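Hypothetical protein Atu0636 (Agrobacterium tumefaciens, PDB 2OZV) probably acts as an S-adenosylmethionine-dependent O-methyltransferase, although its substrate is not known. Local coordinates at residues B[147-152]-B[176-181]; B[187-192]-B[205-210]. All coordinates share one frame; numbering follows the deposited sequence. Where two conformers were deposited one is given.

Contact 1 of 2, residues B[147-152]-B[176-181]; sequences GLFEDW and AEIIAA
In one of the two modelled conformers of E177, carboxylate oxygen OE2 meets the first turn of helix 148-159, where amide N-H groups have no helical carbonyl ahead of them to bond. E177 OE2 accepts a short bond, 2.6 Å, from water 1, which in turn accepts one from E150 N at 3.0 Å. F149 N reaches E177 OE2 directly, in a weak, long bond of 3.4 Å. One glutamate oxygen thus serves two successive amides. E177 gets there by an extended chain: its CG stands anti to the backbone N (chi1 -173°) and the next torsion is also near 180°. E177 OE2 also lies at the edge of the F149 ring, in its plane, 3.5 Å from F149 CD2, with the carboxylate turned almost perpendicular to the ring. Over a face of that ring comes I178, whose CG1 makes a CH-pi contact 3.8 Å from the F149 centroid and is displaced toward the rim. On the backbone side of F149, A181 CB rests against the F149-E150 peptide, 3.6 Å from F149 O. E150 bends at chi2 (63°) and brings OE1 to water 2, which also donates to A180 O at 2.8 Å; its OE2 forms a salt bridge with R185, whose guanidinium also hydrogen-bonds A181 O. F149 and I178 both reach S170 of strand 164-170. Acidic E177 beside the N-terminal turn may interact favourably with the helix dipole. F149 and I178 form an apolar, sheet-facing side, whereas the waters and the E150-R185 pair make a hydrated, charged rim.

Contact 2 of 2, residues B[187-192]-B[205-210]; sequences GGLEIT and MLVTAI
Strands 186-195 and 204-211 run antiparallel as a beta hairpin, their backbones joined by three hydrogen-bonded pairs, G187 with I210, E190 with T208 and T192 with L206, and interrupted by a beta bulge between G187 and E190. Strand 204-211 is inserted antiparallel between 164-170 and 186-195, giving the 3-2-1-4-5-7-6 order of the class I (Rossmann-like) methyltransferase sheet. All six N-H...O bonds are of ordinary length and nearly straight (at least 160°), from T192 N to L206 O at 2.8 Å to G187 N to I210 O at 3.0 Å. At the bulge the chain turns a corner at G188, whose positive phi (53°) suits glycine, and the register moves by one residue. Side chains then divide between the two faces. I191 and V207 share one face, and on the same side L189 CD1 packs 3.5 Å from A209 CB. With chi1 -58° the I191 CG2 branch swings opposite the backbone N and meets the selenomethionine M205 at CG, 3.6 Å away, and at SE. Helix 175-182 covers this side, with I179 and C182 against L189 and V175 against M205. The other face carries E190, T192, L206 and T208. T192 and L206 meet through their CB atoms, while T192 OG1 is hydrogen-bonded to Y247 OH. E190 and T208 lie side by side and point the same way, with E190 CB 3.6 Å from T208 OG1. Polar partners from beyond the hairpin complete this group: R220 forms a salt bridge with E190 OE1, and R249 NH1 hydrogen-bonds T208 OG1. Between the two side chains, water 3 donates to E190 OE1 at 2.8 Å and lies 2.7 Å from T208 OG1.

Overall arrangement
Helix 175-182 ties the two contacts together: contact 1 sets it beside helix 148-159, and the chain then runs on into strand 186-195 of contact 2. The centres lie about 13 Å apart, and the contacts touch directly where I178 CD1 packs 3.4 Å from M205 CE. Contact 2 is buried within the sheet and rests on paired backbone bonds, broken by one bulge. Contact 1 is only partly buried on the helical layer over that sheet, joined chiefly by side chains and waters. Both have an apolar side, at the helix-sheet interface, and a polar one, but the second subunit reaches only contact 1, packing its I179 and V175 against A176 and I179.

Contact 1 of 2, residues B[147-152]-B[176-181]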
# COMPACT_ATOMS: atom_id res chain seq x y z
N GLY B 147 -2.35 -6.02 17.96
CA GLY B 147 -1.94 -5.14 19.04
C GLY B 147 -0.50 -4.66 18.95
O GLY B 147 -0.16 -3.63 19.56
N LEU B 148 0.35 -5.39 18.23
CA LEU B 148 1.81 -5.11 18.30
C LEU B 148 2.20 -3.78 17.69
O LEU B 148 2.93 -2.98 18.32
CB LEU B 148 2.67 -6.25 17.72
CG LEU B 148 4.08 -6.40 18.33
CD1 LEU B 148 3.98 -6.71 19.83
CD2 LEU B 148 4.86 -7.55 17.69
N PHE B 149 1.75 -3.52 16.46
CA PHE B 149 2.08 -2.25 15.84
C PHE B 149 1.54 -1.07 16.66
O PHE B 149 2.24 -0.09 16.88
CB PHE B 149 1.59 -2.19 14.39
CG PHE B 149 2.49 -2.93 13.43
CD1 PHE B 149 3.70 -2.39 13.04
CD2 PHE B 149 2.11 -4.17 12.93
CE1 PHE B 149 4.54 -3.08 12.13
CE2 PHE B 149 2.94 -4.86 12.03
CZ PHE B 149 4.14 -4.31 11.65
N GLU B 150 0.29 -1.19 17.11
CA GLU B 150 -0.28 -0.19 18.00
C GLU B 150 0.61 0.08 19.22
O GLU B 150 0.94 1.24 19.49
CB GLU B 150 -1.69 -0.61 18.44
CG GLU B 150 -2.28 0.27 19.56
CD GLU B 150 -2.49 1.74 19.15
OE1 GLU B 150 -2.50 2.07 17.95
OE2 GLU B 150 -2.63 2.58 20.05
N ASP B 151 0.99 -0.96 19.95
CA ASP B 151 1.85 -0.79 21.15
C ASP B 151 3.20 -0.17 20.82
O ASP B 151 3.61 0.81 21.44
CB ASP B 151 2.09 -2.12 21.85
CG ASP B 151 0.87 -2.62 22.62
OD1 ASP B 151 -0.06 -1.83 22.91
OD2 ASP B 151 0.84 -3.83 22.94
N TRP B 152 3.89 -0.74 19.83
CA TRP B 152 5.24 -0.29 19.50
C TRP B 152 5.25 1.14 18.94
O TRP B 152 6.13 1.92 19.30
CB TRP B 152 5.89 -1.24 18.51
CG TRP B 152 6.33 -2.53 19.07
CD1 TRP B 152 5.70 -3.30 20.00
CD2 TRP B 152 7.51 -3.24 18.69
NE1 TRP B 152 6.43 -4.45 20.24
CE2 TRP B 152 7.54 -4.43 19.44
CE3 TRP B 152 8.55 -2.96 17.81
CZ2 TRP B 152 8.58 -5.36 19.32
CZ3 TRP B 152 9.57 -3.89 17.67
CH2 TRP B 152 9.57 -5.08 18.42
N ALA B 176 -2.37 -2.00 6.64
CA ALA B 176 -3.52 -1.39 7.32
C ALA B 176 -3.24 -1.19 8.82
O ALA B 176 -3.57 -0.13 9.37
CB ALA B 176 -4.82 -2.20 7.12
N GLU B 177 -2.61 -2.19 9.46
CA GLU B 177 -2.29 -2.12 10.88
C GLU B 177 -1.30 -0.97 11.14
O GLU B 177 -1.39 -0.28 12.15
CB GLU B 177 -1.75 -3.48 11.40
CG GLU B 177 -1.54 -3.55 12.93
CD GLU B 177 -1.26 -4.96 13.50
OE1 GLU B 177 -1.56 -5.98 12.84
OE2 GLU B 177 -0.75 -5.05 14.65
N ILE B 178 -0.36 -0.77 10.22
CA ILE B 178 0.65 0.26 10.38
C ILE B 178 0.05 1.65 10.25
O ILE B 178 0.30 2.54 11.09
CB ILE B 178 1.79 0.06 9.39
CG1 ILE B 178 2.62 -1.17 9.77
CG2 ILE B 178 2.70 1.27 9.35
CD1 ILE B 178 3.39 -1.74 8.58
N ILE B 179 -0.75 1.85 9.21
CA ILE B 179 -1.42 3.14 9.03
C ILE B 179 -2.30 3.46 10.23
O ILE B 179 -2.28 4.61 10.72
CB ILE B 179 -2.24 3.18 7.70
CG1 ILE B 179 -1.28 3.08 6.49
CG2 ILE B 179 -3.19 4.40 7.66
CD1 ILE B 179 -2.04 2.75 5.14
N ALA B 180 -3.05 2.48 10.73
CA ALA B 180 -3.93 2.72 11.89
C ALA B 180 -3.12 3.09 13.15
O ALA B 180 -3.51 3.98 13.91
CB ALA B 180 -4.80 1.52 12.16
N ALA B 181 -1.99 2.40 13.35
CA ALA B 181 -1.15 2.63 14.53
C ALA B 181 -0.51 4.02 14.47
O ALA B 181 -0.31 4.67 15.50
CB ALA B 181 -0.08 1.54 14.62
O HOH W 1 -1.68 -3.13 16.05
O HOH W 2 -3.69 4.61 16.66

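Contact 2 of 2, residues B[187-192]-B[205-210]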
# COMPACT_ATOMS: atom_id res chain seq x y z
N GLY B 187 2.65 11.29 10.77
CA GLY B 187 2.07 11.56 9.44
C GLY B 187 3.17 11.68 8.41
O GLY B 187 4.31 11.29 8.65
N GLY B 188 2.82 12.17 7.22
CA GLY B 188 3.76 12.14 6.11
C GLY B 188 4.33 10.75 5.82
O GLY B 188 5.51 10.63 5.45
N LEU B 189 3.52 9.70 5.99
CA LEU B 189 4.02 8.33 5.71
C LEU B 189 4.54 8.25 4.31
O LEU B 189 3.89 8.74 3.35
CB LEU B 189 2.91 7.28 5.90
CG LEU B 189 2.77 6.74 7.34
CD1 LEU B 189 2.36 7.82 8.33
CD2 LEU B 189 1.73 5.58 7.37
N GLU B 190 5.71 7.64 4.18
CA GLU B 190 6.23 7.23 2.89
C GLU B 190 6.34 5.72 2.91
O GLU B 190 7.04 5.16 3.79
CB GLU B 190 7.63 7.80 2.65
CG GLU B 190 7.63 9.26 2.24
CD GLU B 190 9.00 9.71 1.74
OE1 GLU B 190 9.93 8.86 1.53
OE2 GLU B 190 9.12 10.92 1.52
N ILE B 191 5.68 5.06 1.96
CA ILE B 191 5.67 3.60 1.92
C ILE B 191 6.43 3.15 0.68
O ILE B 191 6.08 3.56 -0.43
CB ILE B 191 4.20 3.08 1.84
CG1 ILE B 191 3.37 3.60 3.06
CG2 ILE B 191 4.18 1.56 1.71
CD1 ILE B 191 1.85 3.18 3.01
N THR B 192 7.45 2.32 0.88
CA THR B 192 8.23 1.83 -0.23
C THR B 192 8.12 0.29 -0.27
O THR B 192 8.63 -0.40 0.63
CB THR B 192 9.71 2.26 -0.10
OG1 THR B 192 9.79 3.68 0.03
CG2 THR B 192 10.50 1.79 -1.33
N MSE B 205 8.14 -4.22 2.96
CA MSE B 205 7.62 -2.88 2.87
C MSE B 205 8.35 -2.01 3.88
O MSE B 205 8.41 -2.39 5.07
CB MSE B 205 6.11 -2.87 3.16
CG MSE B 205 5.53 -1.51 3.01
SE MSE B 205 3.59 -1.71 3.38
CE MSE B 205 3.62 -2.12 5.22
N LEU B 206 8.92 -0.90 3.42
CA LEU B 206 9.56 0.10 4.29
C LEU B 206 8.55 1.22 4.52
O LEU B 206 7.84 1.63 3.56
CB LEU B 206 10.79 0.71 3.59
CG LEU B 206 11.90 -0.28 3.22
CD1 LEU B 206 13.04 0.40 2.44
CD2 LEU B 206 12.43 -0.96 4.49
N VAL B 207 8.48 1.73 5.75
CA VAL B 207 7.62 2.86 6.03
C VAL B 207 8.41 3.86 6.85
O VAL B 207 9.10 3.45 7.82
CB VAL B 207 6.36 2.45 6.80
CG1 VAL B 207 5.48 3.71 7.05
CG2 VAL B 207 5.56 1.37 6.04
N THR B 208 8.37 5.13 6.46
CA THR B 208 8.93 6.21 7.31
C THR B 208 7.84 7.24 7.57
O THR B 208 6.91 7.39 6.76
CB THR B 208 10.17 6.92 6.72
OG1 THR B 208 9.82 7.64 5.54
CG2 THR B 208 11.34 5.93 6.48
N ALA B 209 7.89 7.93 8.71
CA ALA B 209 6.84 8.88 9.06
C ALA B 209 7.45 9.89 10.04
O ALA B 209 8.51 9.62 10.63
CB ALA B 209 5.62 8.15 9.66
N ILE B 210 6.80 11.03 10.15
CA ILE B 210 7.32 12.15 10.91
C ILE B 210 6.34 12.44 12.05
O ILE B 210 5.14 12.63 11.80
CB ILE B 210 7.50 13.38 9.99
CG1 ILE B 210 8.59 13.08 8.94
CG2 ILE B 210 7.88 14.63 10.80
CD1 ILE B 210 9.97 12.78 9.52
O HOH W 3 10.79 6.84 3.20